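Local coordinates for protein guanine nucleotide exchange factor p115rhogef (Homo sapiens, PDB 1IAP) that probably activates a Rho-family GTPase by nucleotide exchange and, through its N-terminal RGS-like domain, probably engages G protein alpha subunits, at residues R13-L18 with H151-L156. Residues are numbered along the deposited sequence; the frame is centred on the assembly and turned at random.
Sequences RRPAHL and HVAERL
Ala153 presses its CB against the first turn of helix 15-28, and this close approach illustrates how small side chains let two helices meet nearly backbone to backbone. The CA atoms of Ala16 and Ala153 stand only 4.2 Å apart. From helix 142-162 the methyl of Ala153 touches CB of Pro15 at 3.6 Å, and it lies equally near Pro15 C and O; a little further on it meets N of Ala16, at 3.7 Å. The methyl thus rests on C and O of Pro15 and N of Ala16, the peptide between the two residues, as much as on CB of the proline.

Val152 can be followed outward from its backbone. Its CB is already 4.1 Å from CB of Ala16, and CG1, anti to the backbone N (chi1 169°), closes the gap to 3.7 Å from that same methyl. One turn along, Leu156 brings CD1 to 3.8 Å from the carbonyl O of Ala16. No hydrogen bond crosses between the two segments; methyl groups meet either each other or the backbone of Pro15 and Ala16.

Leu134 of helix 128-135 also packs on Ala16, while Met19 continues the apolar surface beside Ala153 and Leu156. At the N-cap of helix 15-28, Arg14 adds a salt bridge to Glu149 of the partner helix. The arrangement is close helix-helix packing with alanines at the nearest approach, joining N- and C-terminal parts of the sequence within the all-helical RGS-like domain.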
ATOM      1  N   ARG A  13      -9.532  -1.497  -0.516  1.00 21.49           N
ATOM      2  CA  ARG A  13     -10.303  -2.701  -0.824  1.00 29.42           C
ATOM      3  C   ARG A  13     -10.585  -2.904  -2.313  1.00 26.00           C
ATOM      4  O   ARG A  13     -11.118  -3.940  -2.706  1.00 26.40           O
ATOM      5  CB  ARG A  13     -11.636  -2.662  -0.074  1.00 32.10           C
ATOM      6  CG  ARG A  13     -11.500  -2.330   1.399  1.00 53.38           C
ATOM      7  CD  ARG A  13     -12.850  -2.190   2.078  1.00 65.90           C
ATOM      8  NE  ARG A  13     -12.709  -1.783   3.474  1.00 78.26           N
ATOM      9  CZ  ARG A  13     -13.704  -1.322   4.227  1.00 81.36           C
ATOM     10  NH1 ARG A  13     -14.925  -1.210   3.721  1.00 78.36           N
ATOM     11  NH2 ARG A  13     -13.474  -0.957   5.482  1.00 85.23           N
ATOM     12  N   ARG A  14     -10.241  -1.915  -3.134  1.00 25.59           N
ATOM     13  CA  ARG A  14     -10.482  -1.979  -4.579  1.00 18.89           C
ATOM     14  C   ARG A  14      -9.139  -2.144  -5.290  1.00 14.09           C
ATOM     15  O   ARG A  14      -8.466  -1.164  -5.610  1.00 20.55           O
ATOM     16  CB  ARG A  14     -11.184  -0.699  -5.028  1.00 16.01           C
ATOM     17  CG  ARG A  14     -12.300  -0.245  -4.068  1.00 31.93           C
ATOM     18  CD  ARG A  14     -13.699  -0.700  -4.484  1.00 19.57           C
ATOM     19  NE  ARG A  14     -13.854  -2.150  -4.594  1.00 30.85           N
ATOM     20  CZ  ARG A  14     -14.139  -2.961  -3.578  1.00 32.56           C
ATOM     21  NH1 ARG A  14     -14.298  -2.475  -2.354  1.00 24.55           N
ATOM     22  NH2 ARG A  14     -14.296  -4.259  -3.794  1.00 33.47           N
ATOM     23  N   PRO A  15      -8.767  -3.397  -5.598  1.00 20.05           N
ATOM     24  CA  PRO A  15      -7.506  -3.751  -6.260  1.00 12.39           C
ATOM     25  C   PRO A  15      -7.125  -3.013  -7.539  1.00 11.39           C
ATOM     26  O   PRO A  15      -5.979  -2.593  -7.678  1.00 12.75           O
ATOM     27  CB  PRO A  15      -7.631  -5.267  -6.455  1.00 19.62           C
ATOM     28  CG  PRO A  15      -9.106  -5.478  -6.573  1.00 21.40           C
ATOM     29  CD  PRO A  15      -9.670  -4.565  -5.527  1.00 14.87           C
ATOM     30  N   ALA A  16      -8.069  -2.846  -8.463  1.00 15.63           N
ATOM     31  CA  ALA A  16      -7.785  -2.151  -9.718  1.00 19.12           C
ATOM     32  C   ALA A  16      -7.568  -0.658  -9.479  1.00 14.62           C
ATOM     33  O   ALA A  16      -6.615  -0.066  -9.986  1.00 15.73           O
ATOM     34  CB  ALA A  16      -8.917  -2.366 -10.710  1.00 17.64           C
ATOM     35  N   HIS A  17      -8.460  -0.061  -8.698  1.00 14.89           N
ATOM     36  CA  HIS A  17      -8.367   1.358  -8.379  1.00 14.06           C
ATOM     37  C   HIS A  17      -7.097   1.630  -7.590  1.00 16.96           C
ATOM     38  O   HIS A  17      -6.385   2.592  -7.872  1.00 13.72           O
ATOM     39  CB  HIS A  17      -9.626   1.812  -7.637  1.00 15.53           C
ATOM     40  CG  HIS A  17     -10.874   1.612  -8.439  1.00 14.92           C
ATOM     41  ND1 HIS A  17     -11.577   2.657  -9.000  1.00 13.29           N
ATOM     42  CD2 HIS A  17     -11.476   0.478  -8.874  1.00  7.39           C
ATOM     43  CE1 HIS A  17     -12.549   2.174  -9.754  1.00 13.15           C
ATOM     44  NE2 HIS A  17     -12.508   0.854  -9.695  1.00 15.61           N
ATOM     45  N   LEU A  18      -6.755   0.710  -6.688  1.00 14.63           N
ATOM     46  CA  LEU A  18      -5.545   0.834  -5.887  1.00 13.17           C
ATOM     47  C   LEU A  18      -4.287   0.751  -6.763  1.00 12.98           C
ATOM     48  O   LEU A  18      -3.347   1.517  -6.563  1.00 16.31           O
ATOM     49  CB  LEU A  18      -5.521  -0.232  -4.781  1.00 17.32           C
ATOM     50  CG  LEU A  18      -4.386  -0.114  -3.766  1.00 23.09           C
ATOM     51  CD1 LEU A  18      -4.411   1.271  -3.110  1.00 19.47           C
ATOM     52  CD2 LEU A  18      -4.529  -1.203  -2.715  1.00 13.76           C
ATOM     53  N   HIS A 151      -9.058  -9.327 -11.760  1.00 20.54           N
ATOM     54  CA  HIS A 151      -8.530  -9.635 -13.088  1.00 23.44           C
ATOM     55  C   HIS A 151      -7.799  -8.426 -13.656  1.00 26.38           C
ATOM     56  O   HIS A 151      -6.674  -8.541 -14.151  1.00 20.59           O
ATOM     57  CB  HIS A 151      -9.663 -10.048 -14.038  1.00 30.60           C
ATOM     58  CG  HIS A 151      -9.193 -10.484 -15.392  1.00 37.27           C
ATOM     59  ND1 HIS A 151      -9.280  -9.678 -16.506  1.00 47.62           N
ATOM     60  CD2 HIS A 151      -8.635 -11.645 -15.811  1.00 47.48           C
ATOM     61  CE1 HIS A 151      -8.796 -10.321 -17.553  1.00 45.52           C
ATOM     62  NE2 HIS A 151      -8.398 -11.517 -17.159  1.00 46.01           N
ATOM     63  N   VAL A 152      -8.451  -7.270 -13.581  1.00 16.61           N
ATOM     64  CA  VAL A 152      -7.888  -6.017 -14.077  1.00 16.75           C
ATOM     65  C   VAL A 152      -6.624  -5.654 -13.305  1.00 16.04           C
ATOM     66  O   VAL A 152      -5.605  -5.290 -13.896  1.00 22.74           O
ATOM     67  CB  VAL A 152      -8.929  -4.872 -13.957  1.00 17.04           C
ATOM     68  CG1 VAL A 152      -8.281  -3.499 -14.204  1.00 14.49           C
ATOM     69  CG2 VAL A 152     -10.063  -5.110 -14.942  1.00 14.97           C
ATOM     70  N   ALA A 153      -6.696  -5.746 -11.981  1.00 13.58           N
ATOM     71  CA  ALA A 153      -5.557  -5.431 -11.129  1.00 13.21           C
ATOM     72  C   ALA A 153      -4.346  -6.288 -11.479  1.00 17.30           C
ATOM     73  O   ALA A 153      -3.221  -5.806 -11.476  1.00 14.86           O
ATOM     74  CB  ALA A 153      -5.926  -5.614  -9.660  1.00 14.42           C
ATOM     75  N   GLU A 154      -4.578  -7.560 -11.791  1.00 22.43           N
ATOM     76  CA  GLU A 154      -3.486  -8.458 -12.155  1.00 20.94           C
ATOM     77  C   GLU A 154      -2.742  -7.942 -13.385  1.00 19.15           C
ATOM     78  O   GLU A 154      -1.508  -7.898 -13.411  1.00 20.36           O
ATOM     79  CB  GLU A 154      -4.013  -9.873 -12.401  1.00 25.38           C
ATOM     80  CG  GLU A 154      -4.424 -10.579 -11.121  1.00 37.67           C
ATOM     81  CD  GLU A 154      -5.172 -11.883 -11.341  1.00 51.17           C
ATOM     82  OE1 GLU A 154      -5.288 -12.339 -12.502  1.00 47.65           O
ATOM     83  OE2 GLU A 154      -5.644 -12.454 -10.333  1.00 47.40           O
ATOM     84  N   ARG A 155      -3.497  -7.503 -14.384  1.00 21.36           N
ATOM     85  CA  ARG A 155      -2.890  -6.975 -15.591  1.00 21.56           C
ATOM     86  C   ARG A 155      -2.115  -5.696 -15.289  1.00 19.26           C
ATOM     87  O   ARG A 155      -1.033  -5.479 -15.842  1.00 16.31           O
ATOM     88  CB  ARG A 155      -3.950  -6.707 -16.666  1.00 22.76           C
ATOM     89  CG  ARG A 155      -3.362  -6.100 -17.929  1.00 33.74           C
ATOM     90  CD  ARG A 155      -4.361  -6.046 -19.066  1.00 42.33           C
ATOM     91  NE  ARG A 155      -3.857  -5.242 -20.177  1.00 53.18           N
ATOM     92  CZ  ARG A 155      -4.271  -4.010 -20.456  1.00 52.59           C
ATOM     93  NH1 ARG A 155      -5.199  -3.434 -19.704  1.00 51.13           N
ATOM     94  NH2 ARG A 155      -3.754  -3.353 -21.487  1.00 52.48           N
ATOM     95  N   LEU A 156      -2.666  -4.850 -14.419  1.00 18.89           N
ATOM     96  CA  LEU A 156      -2.000  -3.600 -14.072  1.00 16.39           C
ATOM     97  C   LEU A 156      -0.725  -3.888 -13.288  1.00 19.11           C
ATOM     98  O   LEU A 156       0.279  -3.221 -13.484  1.00 14.69           O
ATOM     99  CB  LEU A 156      -2.916  -2.677 -13.268  1.00 18.98           C
ATOM    100  CG  LEU A 156      -4.325  -2.378 -13.796  1.00 30.78           C
ATOM    101  CD1 LEU A 156      -4.835  -1.092 -13.169  1.00 21.21           C
ATOM    102  CD2 LEU A 156      -4.340  -2.274 -15.306  1.00 21.04           C
TER